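Local coordinates for protein FAD-binding oxidoreductase (Gulosibacter chungangensis, PDB 7PBG) that oxidises 4-ethylphenol and related 4-alkylphenols with a covalently attached FAD, dehydrogenating the alkyl side chain to give products such as 4-vinylphenol, at residues 242-247 with 370-375; 269-274 with 335-340; 282-287 with 319-324; 356-359 with 364-367. One frame throughout, in Å; residues are numbered along the deposited sequence.

Contact 1 (242-247 with 370-375)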
loop_
_atom_site.group_PDB
_atom_site.type_symbol
_atom_site.label_atom_id
_atom_site.label_comp_id
_atom_site.label_asym_id
_atom_site.label_seq_id
_atom_site.Cartn_x
_atom_site.Cartn_y
_atom_site.Cartn_z
ATOM N N MET A 242 8.504 -23.924 10.254
ATOM C CA MET A 242 8.457 -23.641 8.817
ATOM C C MET A 242 8.966 -24.883 8.091
ATOM O O MET A 242 9.946 -25.509 8.560
ATOM C CB MET A 242 9.314 -22.426 8.489
ATOM C CG MET A 242 8.828 -21.214 9.172
ATOM S SD MET A 242 9.705 -19.681 8.807
ATOM C CE MET A 242 11.029 -19.832 10.001
ATOM N N LEU A 243 8.322 -25.242 7.007
ATOM C CA LEU A 243 8.681 -26.435 6.204
ATOM C C LEU A 243 8.571 -26.111 4.728
ATOM O O LEU A 243 7.477 -25.591 4.302
ATOM C CB LEU A 243 7.766 -27.584 6.597
ATOM C CG LEU A 243 8.036 -28.906 5.903
ATOM C CD1 LEU A 243 9.326 -29.526 6.395
ATOM C CD2 LEU A 243 6.884 -29.861 6.156
ATOM N N SER A 244 9.658 -26.321 4.015
ATOM C CA SER A 244 9.756 -26.006 2.578
ATOM C C SER A 244 9.581 -27.243 1.725
ATOM O O SER A 244 9.744 -28.391 2.183
ATOM C CB SER A 244 11.034 -25.322 2.235
ATOM O OG SER A 244 11.126 -24.099 2.878
ATOM N N PHE A 245 9.242 -27.012 0.470
ATOM C CA PHE A 245 9.023 -28.094 -0.480
ATOM C C PHE A 245 9.532 -27.706 -1.861
ATOM O O PHE A 245 9.641 -26.507 -2.225
ATOM C CB PHE A 245 7.556 -28.455 -0.490
ATOM C CG PHE A 245 6.626 -27.321 -0.795
ATOM C CD1 PHE A 245 6.295 -26.986 -2.096
ATOM C CD2 PHE A 245 6.038 -26.618 0.233
ATOM C CE1 PHE A 245 5.390 -25.963 -2.324
ATOM C CE2 PHE A 245 5.140 -25.590 -0.003
ATOM C CZ PHE A 245 4.812 -25.276 -1.293
ATOM N N ALA A 246 9.826 -28.753 -2.613
ATOM C CA ALA A 246 10.208 -28.682 -4.032
ATOM C C ALA A 246 9.263 -29.612 -4.759
ATOM O O ALA A 246 8.996 -30.745 -4.259
ATOM C CB ALA A 246 11.645 -29.074 -4.245
ATOM N N ILE A 247 8.743 -29.174 -5.875
ATOM C CA ILE A 247 7.850 -30.012 -6.713
ATOM C C ILE A 247 8.422 -30.032 -8.119
ATOM O O ILE A 247 8.600 -28.962 -8.683
ATOM C CB ILE A 247 6.389 -29.533 -6.711
ATOM C CG1 ILE A 247 5.973 -28.952 -5.349
ATOM C CG2 ILE A 247 5.527 -30.699 -7.125
ATOM C CD1 ILE A 247 4.561 -28.522 -5.289
ATOM N N ALA A 370 18.706 -23.701 -0.442
ATOM C CA ALA A 370 18.890 -22.281 -0.745
ATOM C C ALA A 370 17.525 -21.573 -0.683
ATOM O O ALA A 370 17.423 -20.449 -0.106
ATOM C CB ALA A 370 19.551 -22.154 -2.088
ATOM N N ARG A 371 16.479 -22.195 -1.221
ATOM C CA ARG A 371 15.142 -21.574 -1.194
ATOM C C ARG A 371 14.563 -21.623 0.207
ATOM O O ARG A 371 13.889 -20.651 0.621
ATOM C CB ARG A 371 14.204 -22.238 -2.202
ATOM C CG ARG A 371 14.719 -22.220 -3.634
ATOM C CD ARG A 371 15.267 -20.905 -4.102
ATOM N NE ARG A 371 14.358 -19.768 -4.009
ATOM C CZ ARG A 371 14.591 -18.578 -4.559
ATOM N NH1 ARG A 371 13.676 -17.624 -4.510
ATOM N NH2 ARG A 371 15.725 -18.383 -5.215
ATOM N N HIS A 372 14.730 -22.751 0.894
ATOM C CA HIS A 372 14.264 -22.886 2.277
ATOM C C HIS A 372 14.855 -21.744 3.104
ATOM O O HIS A 372 14.155 -21.186 3.944
ATOM C CB HIS A 372 14.650 -24.251 2.797
ATOM C CG HIS A 372 14.288 -24.436 4.230
ATOM N ND1 HIS A 372 12.997 -24.456 4.638
ATOM C CD2 HIS A 372 15.060 -24.627 5.325
ATOM C CE1 HIS A 372 12.967 -24.677 5.936
ATOM N NE2 HIS A 372 14.230 -24.782 6.390
ATOM N N GLU A 373 16.130 -21.439 2.907
ATOM C CA GLU A 373 16.785 -20.336 3.622
ATOM C C GLU A 373 16.054 -19.022 3.309
ATOM O O GLU A 373 15.584 -18.331 4.272
ATOM C CB GLU A 373 18.260 -20.299 3.281
ATOM C CG GLU A 373 19.072 -21.262 4.106
ATOM C CD GLU A 373 20.553 -21.222 3.809
ATOM O OE1 GLU A 373 20.952 -20.546 2.820
ATOM O OE2 GLU A 373 21.303 -21.950 4.509
ATOM N N LEU A 374 15.916 -18.694 2.023
ATOM C CA LEU A 374 15.297 -17.387 1.677
ATOM C C LEU A 374 13.891 -17.338 2.271
ATOM O O LEU A 374 13.488 -16.268 2.754
ATOM C CB LEU A 374 15.236 -17.183 0.163
ATOM C CG LEU A 374 16.588 -17.097 -0.524
ATOM C CD1 LEU A 374 16.411 -16.879 -1.989
ATOM C CD2 LEU A 374 17.491 -16.010 0.053
ATOM N N ASN A 375 13.152 -18.434 2.167
ATOM C CA ASN A 375 11.710 -18.477 2.535
ATOM C C ASN A 375 11.542 -18.445 4.052
ATOM O O ASN A 375 10.409 -18.224 4.509
ATOM C CB ASN A 375 10.948 -19.677 1.971
ATOM C CG ASN A 375 10.986 -19.684 0.474
ATOM O OD1 ASN A 375 11.517 -18.734 -0.139
ATOM N ND2 ASN A 375 10.405 -20.725 -0.096
#

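Contact 2 (269-274 with 335-340)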
loop_
_atom_site.group_PDB
_atom_site.type_symbol
_atom_site.label_atom_id
_atom_site.label_comp_id
_atom_site.label_asym_id
_atom_site.label_seq_id
_atom_site.Cartn_x
_atom_site.Cartn_y
_atom_site.Cartn_z
ATOM N N MET A 269 -4.487 -17.083 0.230
ATOM C CA MET A 269 -3.285 -17.017 1.123
ATOM C C MET A 269 -3.097 -18.305 1.908
ATOM O O MET A 269 -2.283 -18.322 2.876
ATOM C CB MET A 269 -3.354 -15.841 2.111
ATOM C CG MET A 269 -3.284 -14.495 1.430
ATOM S SD MET A 269 -3.684 -13.226 2.670
ATOM C CE MET A 269 -3.790 -11.738 1.680
ATOM N N ALA A 270 -3.764 -19.357 1.491
ATOM C CA ALA A 270 -3.677 -20.695 2.104
ATOM C C ALA A 270 -4.260 -21.678 1.109
ATOM O O ALA A 270 -5.284 -21.370 0.483
ATOM C CB ALA A 270 -4.401 -20.733 3.431
ATOM N N PRO A 271 -3.673 -22.884 0.941
ATOM C CA PRO A 271 -2.462 -23.311 1.671
ATOM C C PRO A 271 -1.110 -22.777 1.192
ATOM O O PRO A 271 -0.126 -22.960 1.849
ATOM C CB PRO A 271 -2.484 -24.819 1.397
ATOM C CG PRO A 271 -3.018 -24.911 0.013
ATOM C CD PRO A 271 -4.166 -23.943 0.059
ATOM N N LEU A 272 -1.075 -21.987 0.122
ATOM C CA LEU A 272 0.162 -21.319 -0.288
ATOM C C LEU A 272 0.189 -19.972 0.445
ATOM O O LEU A 272 -0.517 -19.016 0.025
ATOM C CB LEU A 272 0.238 -21.201 -1.814
ATOM C CG LEU A 272 0.475 -22.491 -2.611
ATOM C CD1 LEU A 272 0.351 -22.232 -4.109
ATOM C CD2 LEU A 272 1.851 -23.083 -2.290
ATOM N N GLN A 273 0.909 -19.954 1.572
ATOM C CA GLN A 273 0.963 -18.793 2.496
ATOM C C GLN A 273 1.956 -17.753 2.006
ATOM O O GLN A 273 1.809 -16.548 2.380
ATOM C CB GLN A 273 1.373 -19.300 3.868
ATOM C CG GLN A 273 0.340 -20.225 4.477
ATOM C CD GLN A 273 0.998 -20.912 5.652
ATOM O OE1 GLN A 273 1.739 -21.865 5.455
ATOM N NE2 GLN A 273 0.592 -20.539 6.877
ATOM N N ALA A 274 2.921 -18.191 1.213
ATOM C CA ALA A 274 3.804 -17.297 0.451
ATOM C C ALA A 274 3.681 -17.680 -1.016
ATOM O O ALA A 274 3.411 -18.838 -1.319
ATOM C CB ALA A 274 5.217 -17.418 0.998
ATOM N N ILE A 335 0.514 -28.803 3.630
ATOM C CA ILE A 335 1.410 -29.646 2.803
ATOM C C ILE A 335 0.585 -30.751 2.146
ATOM O O ILE A 335 0.728 -30.961 0.970
ATOM C CB ILE A 335 2.554 -30.195 3.670
ATOM C CG1 ILE A 335 3.486 -29.073 4.123
ATOM C CG2 ILE A 335 3.241 -31.362 2.970
ATOM C CD1 ILE A 335 4.411 -28.559 3.051
ATOM N N GLU A 336 -0.340 -31.386 2.867
ATOM C CA GLU A 336 -1.184 -32.445 2.278
ATOM C C GLU A 336 -2.022 -31.852 1.136
ATOM O O GLU A 336 -2.030 -32.462 0.045
ATOM C CB GLU A 336 -1.989 -33.096 3.417
ATOM C CG GLU A 336 -3.053 -34.054 2.964
ATOM C CD GLU A 336 -3.940 -34.617 4.080
ATOM O OE1 GLU A 336 -4.444 -33.833 4.956
ATOM O OE2 GLU A 336 -4.150 -35.839 4.067
ATOM N N MET A 337 -2.583 -30.648 1.300
ATOM C CA MET A 337 -3.390 -30.007 0.217
ATOM C C MET A 337 -2.516 -29.723 -1.015
ATOM O O MET A 337 -2.929 -29.975 -2.146
ATOM C CB MET A 337 -3.981 -28.671 0.670
ATOM C CG MET A 337 -5.025 -28.840 1.763
ATOM S SD MET A 337 -5.480 -27.194 2.369
ATOM C CE MET A 337 -6.383 -27.630 3.846
ATOM N N ILE A 338 -1.340 -29.187 -0.792
ATOM C CA ILE A 338 -0.422 -28.781 -1.886
ATOM C C ILE A 338 0.026 -30.059 -2.602
ATOM O O ILE A 338 -0.022 -30.102 -3.831
ATOM C CB ILE A 338 0.744 -27.982 -1.274
ATOM C CG1 ILE A 338 0.273 -26.614 -0.759
ATOM C CG2 ILE A 338 1.895 -27.867 -2.270
ATOM C CD1 ILE A 338 1.295 -25.955 0.162
ATOM N N ARG A 339 0.598 -31.016 -1.867
ATOM C CA ARG A 339 1.089 -32.283 -2.465
ATOM C C ARG A 339 -0.050 -32.899 -3.289
ATOM O O ARG A 339 0.171 -33.291 -4.470
ATOM C CB ARG A 339 1.530 -33.214 -1.333
ATOM C CG ARG A 339 2.377 -34.399 -1.753
ATOM C CD ARG A 339 2.571 -35.339 -0.564
ATOM N NE ARG A 339 3.437 -36.431 -0.970
ATOM C CZ ARG A 339 3.039 -37.606 -1.466
ATOM N NH1 ARG A 339 1.757 -37.894 -1.619
ATOM N NH2 ARG A 339 3.953 -38.492 -1.828
ATOM N N ASP A 340 -1.245 -33.006 -2.711
ATOM C CA ASP A 340 -2.375 -33.699 -3.387
ATOM C C ASP A 340 -2.729 -32.983 -4.683
ATOM O O ASP A 340 -3.044 -33.681 -5.686
ATOM C CB ASP A 340 -3.612 -33.768 -2.507
ATOM C CG ASP A 340 -3.518 -34.793 -1.394
ATOM O OD1 ASP A 340 -4.460 -34.814 -0.594
ATOM O OD2 ASP A 340 -2.503 -35.519 -1.314
#

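Contact 3 (282-287 with 319-324)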
loop_
_atom_site.group_PDB
_atom_site.type_symbol
_atom_site.label_atom_id
_atom_site.label_comp_id
_atom_site.label_asym_id
_atom_site.label_seq_id
_atom_site.Cartn_x
_atom_site.Cartn_y
_atom_site.Cartn_z
ATOM N N THR A 282 16.983 -24.585 -16.388
ATOM C CA THR A 282 18.219 -23.812 -16.623
ATOM C C THR A 282 18.526 -22.918 -15.418
ATOM O O THR A 282 19.736 -22.779 -15.051
ATOM C CB THR A 282 18.101 -22.977 -17.898
ATOM O OG1 THR A 282 17.681 -23.875 -18.923
ATOM C CG2 THR A 282 19.423 -22.358 -18.288
ATOM N N PHE A 283 17.499 -22.320 -14.810
ATOM C CA PHE A 283 17.716 -21.381 -13.688
ATOM C C PHE A 283 18.315 -22.187 -12.544
ATOM O O PHE A 283 19.360 -21.828 -11.986
ATOM C CB PHE A 283 16.404 -20.662 -13.389
ATOM C CG PHE A 283 16.534 -19.386 -12.604
ATOM C CD1 PHE A 283 15.531 -18.448 -12.689
ATOM C CD2 PHE A 283 17.641 -19.120 -11.818
ATOM C CE1 PHE A 283 15.619 -17.269 -11.977
ATOM C CE2 PHE A 283 17.742 -17.925 -11.116
ATOM C CZ PHE A 283 16.700 -17.031 -11.147
ATOM N N ASP A 284 17.695 -23.326 -12.213
ATOM C CA ASP A 284 18.230 -24.131 -11.093
ATOM C C ASP A 284 19.639 -24.598 -11.436
ATOM O O ASP A 284 20.521 -24.550 -10.561
ATOM C CB ASP A 284 17.329 -25.316 -10.734
ATOM C CG ASP A 284 16.410 -25.103 -9.530
ATOM O OD1 ASP A 284 16.384 -23.970 -8.937
ATOM O OD2 ASP A 284 15.742 -26.102 -9.170
ATOM N N ALA A 285 19.847 -25.139 -12.626
ATOM C CA ALA A 285 21.175 -25.635 -13.042
ATOM C C ALA A 285 22.220 -24.529 -12.852
ATOM O O ALA A 285 23.271 -24.758 -12.275
ATOM C CB ALA A 285 21.090 -26.114 -14.474
ATOM N N ALA A 286 21.903 -23.318 -13.255
ATOM C CA ALA A 286 22.897 -22.219 -13.231
ATOM C C ALA A 286 23.279 -21.824 -11.787
ATOM O O ALA A 286 24.336 -21.205 -11.607
ATOM C CB ALA A 286 22.358 -21.074 -14.027
ATOM N N CYS A 287 22.506 -22.259 -10.777
ATOM C CA CYS A 287 22.823 -22.024 -9.362
ATOM C C CYS A 287 23.791 -23.047 -8.793
ATOM O O CYS A 287 24.341 -22.775 -7.701
ATOM C CB CYS A 287 21.553 -21.930 -8.530
ATOM S SG CYS A 287 20.571 -20.478 -8.984
ATOM N N ILE A 319 10.390 -26.522 -11.720
ATOM C CA ILE A 319 10.428 -26.800 -10.280
ATOM C C ILE A 319 9.609 -25.710 -9.594
ATOM O O ILE A 319 9.844 -24.500 -9.830
ATOM C CB ILE A 319 11.883 -26.827 -9.772
ATOM C CG1 ILE A 319 12.824 -27.644 -10.658
ATOM C CG2 ILE A 319 11.898 -27.265 -8.330
ATOM C CD1 ILE A 319 13.520 -26.869 -11.730
ATOM N N VAL A 320 8.703 -26.135 -8.741
ATOM C CA VAL A 320 7.982 -25.260 -7.783
ATOM C C VAL A 320 8.708 -25.346 -6.450
ATOM O O VAL A 320 8.921 -26.439 -5.985
ATOM C CB VAL A 320 6.504 -25.625 -7.650
ATOM C CG1 VAL A 320 5.813 -24.839 -6.551
ATOM C CG2 VAL A 320 5.808 -25.464 -9.003
ATOM N N TYR A 321 9.053 -24.194 -5.895
ATOM C CA TYR A 321 9.519 -24.095 -4.507
ATOM C C TYR A 321 8.532 -23.255 -3.704
ATOM O O TYR A 321 8.149 -22.166 -4.148
ATOM C CB TYR A 321 10.898 -23.446 -4.451
ATOM C CG TYR A 321 11.987 -24.269 -5.080
ATOM C CD1 TYR A 321 12.538 -25.357 -4.408
ATOM C CD2 TYR A 321 12.484 -23.960 -6.332
ATOM C CE1 TYR A 321 13.556 -26.100 -4.972
ATOM C CE2 TYR A 321 13.452 -24.736 -6.927
ATOM C CZ TYR A 321 14.022 -25.783 -6.233
ATOM O OH TYR A 321 15.004 -26.493 -6.848
ATOM N N GLY A 322 8.177 -23.740 -2.525
ATOM C CA GLY A 322 7.331 -23.048 -1.559
ATOM C C GLY A 322 7.692 -23.397 -0.120
ATOM O O GLY A 322 8.535 -24.277 0.123
ATOM N N THR A 323 6.990 -22.751 0.798
ATOM C CA THR A 323 7.157 -22.932 2.255
ATOM C C THR A 323 5.820 -22.729 2.963
ATOM O O THR A 323 4.992 -21.899 2.565
ATOM C CB THR A 323 8.256 -22.012 2.793
ATOM O OG1 THR A 323 9.452 -22.212 2.054
ATOM C CG2 THR A 323 8.482 -22.218 4.280
ATOM N N CYS A 324 5.577 -23.566 3.957
ATOM C CA CYS A 324 4.437 -23.485 4.879
ATOM C C CYS A 324 4.957 -23.034 6.247
ATOM O O CYS A 324 6.131 -23.362 6.665
ATOM C CB CYS A 324 3.750 -24.836 4.953
ATOM S SG CYS A 324 2.794 -25.167 3.450
#

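Contact 4 (356-359 with 364-367)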
loop_
_atom_site.group_PDB
_atom_site.type_symbol
_atom_site.label_atom_id
_atom_site.label_comp_id
_atom_site.label_asym_id
_atom_site.label_seq_id
_atom_site.Cartn_x
_atom_site.Cartn_y
_atom_site.Cartn_z
ATOM N N LEU A 356 14.258 -34.384 1.682
ATOM C CA LEU A 356 15.424 -34.079 0.845
ATOM C C LEU A 356 16.260 -33.089 1.641
ATOM O O LEU A 356 16.398 -31.915 1.280
ATOM C CB LEU A 356 14.962 -33.472 -0.474
ATOM C CG LEU A 356 16.075 -33.232 -1.481
ATOM C CD1 LEU A 356 16.541 -34.548 -2.079
ATOM C CD2 LEU A 356 15.590 -32.288 -2.552
ATOM N N PRO A 357 16.871 -33.544 2.754
ATOM C CA PRO A 357 17.691 -32.657 3.575
ATOM C C PRO A 357 19.004 -32.347 2.853
ATOM O O PRO A 357 19.406 -33.084 1.951
ATOM C CB PRO A 357 17.939 -33.479 4.854
ATOM C CG PRO A 357 17.962 -34.871 4.307
ATOM C CD PRO A 357 16.892 -34.924 3.232
ATOM N N LEU A 358 19.682 -31.292 3.292
ATOM C CA LEU A 358 20.960 -30.872 2.674
ATOM C C LEU A 358 22.009 -31.967 2.852
ATOM O O LEU A 358 22.256 -32.378 4.001
ATOM C CB LEU A 358 21.450 -29.560 3.270
ATOM C CG LEU A 358 22.763 -29.058 2.688
ATOM C CD1 LEU A 358 22.557 -28.693 1.233
ATOM C CD2 LEU A 358 23.286 -27.883 3.490
ATOM N N ARG A 359 22.569 -32.427 1.735
ATOM C CA ARG A 359 23.611 -33.474 1.726
ATOM C C ARG A 359 24.674 -33.080 0.718
ATOM O O ARG A 359 24.342 -32.614 -0.389
ATOM C CB ARG A 359 23.005 -34.830 1.374
ATOM C CG ARG A 359 22.043 -35.349 2.429
ATOM C CD ARG A 359 22.756 -35.756 3.713
ATOM N NE ARG A 359 21.858 -36.319 4.728
ATOM C CZ ARG A 359 21.261 -35.629 5.703
ATOM N NH1 ARG A 359 21.445 -34.322 5.826
ATOM N NH2 ARG A 359 20.478 -36.258 6.565
ATOM N N ALA A 364 20.233 -31.281 -5.925
ATOM C CA ALA A 364 18.789 -30.990 -5.726
ATOM C C ALA A 364 18.603 -30.495 -4.280
ATOM O O ALA A 364 17.817 -29.554 -4.008
ATOM C CB ALA A 364 17.922 -32.210 -5.978
ATOM N N SER A 365 19.275 -31.150 -3.332
ATOM C CA SER A 365 19.114 -30.791 -1.907
ATOM C C SER A 365 19.693 -29.397 -1.631
ATOM O O SER A 365 19.152 -28.664 -0.810
ATOM C CB SER A 365 19.653 -31.830 -0.986
ATOM O OG SER A 365 21.057 -31.714 -0.845
ATOM N N GLU A 366 20.717 -29.004 -2.371
ATOM C CA GLU A 366 21.355 -27.690 -2.218
ATOM C C GLU A 366 20.388 -26.641 -2.732
ATOM O O GLU A 366 20.241 -25.554 -2.100
ATOM C CB GLU A 366 22.665 -27.719 -2.996
ATOM C CG GLU A 366 23.526 -26.483 -2.845
ATOM C CD GLU A 366 24.691 -26.440 -3.820
ATOM O OE1 GLU A 366 25.110 -27.582 -4.273
ATOM O OE2 GLU A 366 25.153 -25.274 -4.191
ATOM N N LEU A 367 19.748 -26.952 -3.849
ATOM C CA LEU A 367 18.782 -25.996 -4.452
ATOM C C LEU A 367 17.598 -25.790 -3.534
ATOM O O LEU A 367 17.226 -24.631 -3.242
ATOM C CB LEU A 367 18.356 -26.529 -5.802
ATOM C CG LEU A 367 19.409 -26.412 -6.898
ATOM C CD1 LEU A 367 19.014 -27.279 -8.083
ATOM C CD2 LEU A 367 19.609 -24.958 -7.319
HETATM O O HOH W 1 17.455 -29.360 1.338
#

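Contact 1 (242-247 with 370-375)
A single polar side-chain bond, Ser244 to His372, joins strand 241-249 to helix 363-375, which lies over one face of the eight-stranded antiparallel sheet of this FAD-linked oxidase. The backbones come nearest at these same two residues, their CA atoms 5.5 Å apart. Ser244 OG and His372 ND1 lie 2.6 Å from each other, and either could be the donor. The hydroxyl meets the imidazole at its edge, so the bond is made in the ring plane at ND1. With CG anti to the backbone N (chi1 176°), the histidine side chain brings its ring down from the helix to the strand. Ser244 CB follows its oxygen in, 3.2 Å from His372 ND1, and the carbonyl O of Met242 stands near the ring plane, a looser 4.1 Å from His372 CE1. A leucine in place of His372 would probably deprive Ser244 OG of its mate on the helix, leaving it to Thr323 alone among the partners described. The serine oxygen has this second partner in Thr323 OG1, which in turn is bonded to Asn375 ND2, so helix and sheet are linked at two successive levels of the helix. Because a hydroxyl carries one proton, Ser244 can donate to His372 or to Thr323 but not to both, and the directions of the bonds in this chain are therefore coupled.

Contact 2 (269-274 with 335-340)
Pro271 lies against Ile338 and Met337 on one side of helix 328-342, with Leu272 filling in beside it. The proline follows a cis peptide bond, which turns the loop sharply here and presents the ring to the helix. Its CG is 3.8 Å from Ile338 CG1, the two side chains running antiparallel, alongside each other. Ile338 carries CG1 anti to its own carbonyl carbon (chi1 -70°), and its extended branch ends with CD1 3.7 Å from the carbonyl O of Pro271. Met337 comes across the ring at a slant: its CB is 3.9 Å from Pro271 CG, and its sulfur SD lies equally far from Pro271 CB. The helix covers one face of the large antiparallel sheet, and the loop that leads from helix 255-266 to strand 277-280 wedges in at its side. There Leu272 CD2 meets Ile338 CD1 at 3.8 Å, and both methyls also touch Phe245 at CZ, the far end of its ring, Leu272 CD2 coming at the edge. No hydrogen bond spans the two segments; the loop's polar ties run to other parts, among them Leu272 O to Arg266 NH1 and Gln273 NE2 to Tyr325 O. Beyond Met337 the dimer interface begins, with Trp329 of the second subunit packed on this methionine.

Contact 3 (282-287 with 319-324)
Helix 281-288 passes over the beginning of strand 318-326 with the backbones well separated, 8.3 Å between the CA atoms of Asp284 and Ile319. It is a helix-on-sheet contact in the antiparallel sheet of the oxidase, and the gap is bridged by the long Tyr321 reaching out to the short Asp284. Asp284 points down from the helix and Tyr321 reaches up from the strand, so the two approach from opposite directions. Tyr321 OH donates to Asp284 OD2 in a very short bond of 2.5 Å. That oxygen sits at the edge of the phenol, in the ring plane, while the carboxylate as a whole is turned 55° from the ring. The aspartate reaches this position with chi1 at -99°, away from a staggered value. Its other oxygen, OD1, forms a salt bridge with Arg279 on the neighbouring strand, so a buried carboxylate is met by a hydroxyl on one oxygen and a cation on the other. An alanine at Asp284 would probably leave the buried Tyr321 hydroxyl without its acceptor and Arg279 without this carboxylate. Ile319, two residues before the tyrosine on the same face of the strand, packs beside the bond. Its CG2 rests 3.2 Å above the plane of the Tyr321 ring, offset toward the rim, and its CD1 approaches Asp284 OD2 to 3.5 Å.

Contact 4 (356-359 with 364-367)
Ser365, in the first turn of helix 363-375, is wrapped by Leu356, Pro357 and Leu358 of the loop that leads from the edge strand 349-352 of the antiparallel sheet into that helix. The loop doubles back on the helix start, and the serine side chain points toward it; Pro357 O lies 3.2 Å from Ser365 CB. Leu356, with CG anti to its backbone N (chi1 -175°), lays its branch along the turn: CG is 3.9 Å from Ser365 CB, and CD2 meets Ala364 CB. Leu358 comes in on another flank, where its CD1 touches Glu366 CA at 3.8 Å. Between the leucines the hydroxyl does the polar work. Ser365 OG takes the crowded position between N and carbonyl carbon (chi1 81°), accepts from Arg359 N at 3.1 Å with an N-H...O angle of 159°, and bonds as donor to the carbonyl O of Asp362. A water adds a second link, donating to Leu356 O and to Ser365 O. The arginine side chain itself curls back over the loop, its guanidinium laid face-on against Pro357 CG. From there Arg359 NH1 reaches Leu358 O at 2.8 Å, standing well above the carbonyl plane.

How the contacts relate
From the N terminus, strand 241-249 opens contact 1, which closes only at helix 363-375 and so encloses the other three. Contact 2 opens next, in the loop before strand 277-280, and closes on helix 328-342; contact 3 is nested within it, running from helix 281-288 to strand 318-326. Contact 4 follows in series, a short local loop ending just before 370-375 on the same helix. None of the loops cross. Strands 241-249 and 318-326 are sheet neighbours: Phe245 faces contact 2 on one side, while Ser244 and Tyr321 face helix 363-375 on the other. Leu367 of contact 4 packs on Asp284 and Tyr321 of contact 3.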